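Local coordinates for protein aspartate aminotransferase (Rhodobacter sphaeroides, PDB 3NRA) that probably catalyses the pyridoxal-phosphate-dependent transfer of an amino group from L-aspartate to 2-oxoglutarate, giving oxaloacetate and L-glutamate, at residues G171-E174 against A175-G179. Numbering follows the deposited sequence.
Sequences GLEE and AFKAG
Gly171 accepts the N-H of Ala175 at its carbonyl O, N to O 3.0 Å, the first of four successive i to i+4 bonds running through this last part of helix 169-177. Leu172 repeats the pattern to Phe176 and adds a side-chain contact. With CG anti to the backbone N, its CD1 lies over the phenyl face, 4.2 Å from the ring centroid and 27° off the normal, which meets the criterion for a CH-pi contact. CG backs this up at 3.8 Å from Phe176 CE2. Both side chains also reach Phe183 of strand 182-186, so the pair helps seat this helix against the central sheet of the aminotransferase large domain, while helix 198-211 adds Ile204 and Leu207. Cutting Phe176 back to an alanine would probably leave Leu172 CD1 without its aromatic face and open a gap toward Leu207 and Phe183.

Glu173 bonds through its O to Lys177 N, and its extended side chain brings OE2 alongside the end of the lysine chain, nearest to CE and 3.8 Å from Lys177 NZ, a long salt bridge; the stronger partner of that carboxylate is Arg210. Glu174, folded back at chi2 (-63°), brings its own OE2 to 3.6 Å from Lys177 NZ, again long, and a water donates to the same oxygen while only weakly accepting from the ammonium. Its backbone O takes the N-H of Ala178 at 2.9 Å. The helix then closes in a Schellman motif: Gly179, with phi 123°, bonds its N to Phe176 O. Chemically, the helix is amphipathic, with an apolar side packed on the sheet and an outer side where Arg210 and Lys177 together probably offset the charge of the two glutamates, Lys177 contributing only through long, probably weak contacts.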
loop_
_atom_site.group_PDB
_atom_site.type_symbol
_atom_site.label_atom_id
_atom_site.label_comp_id
_atom_site.label_asym_id
_atom_site.label_seq_id
_atom_site.Cartn_x
_atom_site.Cartn_y
_atom_site.Cartn_z
ATOM N N GLY B 171 18.965 -18.878 -21.658
ATOM C CA GLY B 171 17.775 -18.049 -21.868
ATOM C C GLY B 171 17.850 -16.680 -21.172
ATOM O O GLY B 171 17.454 -15.677 -21.743
ATOM N N LEU B 172 18.376 -16.647 -19.950
ATOM C CA LEU B 172 18.550 -15.378 -19.224
ATOM C C LEU B 172 19.544 -14.484 -19.959
ATOM O O LEU B 172 19.268 -13.304 -20.201
ATOM C CB LEU B 172 19.045 -15.627 -17.818
ATOM C CG LEU B 172 19.233 -14.392 -16.936
ATOM C CD1 LEU B 172 17.917 -13.547 -16.881
ATOM C CD2 LEU B 172 19.673 -14.828 -15.549
ATOM N N GLU B 173 20.695 -15.062 -20.313
ATOM C CA GLU B 173 21.694 -14.360 -21.047
ATOM C C GLU B 173 21.154 -13.788 -22.334
ATOM O O GLU B 173 21.434 -12.651 -22.651
ATOM C CB GLU B 173 22.889 -15.257 -21.354
ATOM C CG GLU B 173 23.952 -14.507 -22.151
ATOM C CD GLU B 173 25.258 -15.232 -22.264
ATOM O OE1 GLU B 173 25.388 -16.369 -21.730
ATOM O OE2 GLU B 173 26.161 -14.660 -22.919
ATOM N N GLU B 174 20.402 -14.599 -23.084
ATOM C CA GLU B 174 19.785 -14.150 -24.329
ATOM C C GLU B 174 18.788 -12.996 -24.099
ATOM O O GLU B 174 18.742 -12.052 -24.888
ATOM C CB GLU B 174 19.091 -15.313 -25.043
ATOM C CG GLU B 174 20.033 -16.411 -25.626
ATOM C CD GLU B 174 20.952 -15.902 -26.696
ATOM O OE1 GLU B 174 20.461 -15.284 -27.680
ATOM O OE2 GLU B 174 22.183 -16.121 -26.566
ATOM N N ALA B 175 18.039 -13.059 -22.998
ATOM C CA ALA B 175 17.189 -11.959 -22.563
ATOM C C ALA B 175 17.997 -10.670 -22.399
ATOM O O ALA B 175 17.608 -9.639 -22.896
ATOM C CB ALA B 175 16.480 -12.313 -21.232
ATOM N N PHE B 176 19.136 -10.751 -21.713
ATOM C CA PHE B 176 19.972 -9.583 -21.515
ATOM C C PHE B 176 20.586 -9.123 -22.836
ATOM O O PHE B 176 20.671 -7.932 -23.066
ATOM C CB PHE B 176 21.112 -9.847 -20.501
ATOM C CG PHE B 176 20.662 -10.059 -19.069
ATOM C CD1 PHE B 176 19.521 -9.422 -18.536
ATOM C CD2 PHE B 176 21.413 -10.876 -18.228
ATOM C CE1 PHE B 176 19.159 -9.613 -17.253
ATOM C CE2 PHE B 176 21.045 -11.063 -16.921
ATOM C CZ PHE B 176 19.934 -10.417 -16.418
ATOM N N LYS B 177 21.023 -10.059 -23.693
ATOM C CA LYS B 177 21.553 -9.679 -25.052
ATOM C C LYS B 177 20.488 -8.919 -25.838
ATOM O O LYS B 177 20.775 -7.933 -26.468
ATOM C CB LYS B 177 22.010 -10.906 -25.878
ATOM C CG LYS B 177 23.352 -11.453 -25.514
ATOM C CD LYS B 177 23.741 -12.634 -26.423
ATOM C CE LYS B 177 25.183 -13.161 -26.105
ATOM N NZ LYS B 177 25.465 -14.539 -26.673
ATOM N N ALA B 178 19.242 -9.363 -25.721
ATOM C CA ALA B 178 18.122 -8.738 -26.428
ATOM C C ALA B 178 17.765 -7.328 -25.907
ATOM O O ALA B 178 17.010 -6.625 -26.545
ATOM C CB ALA B 178 16.918 -9.627 -26.365
ATOM N N GLY B 179 18.306 -6.940 -24.752
ATOM C CA GLY B 179 18.120 -5.583 -24.220
ATOM C C GLY B 179 17.495 -5.514 -22.824
ATOM O O GLY B 179 17.299 -4.422 -22.287
HETATM O O HOH W 1 24.003 -17.337 -25.381
#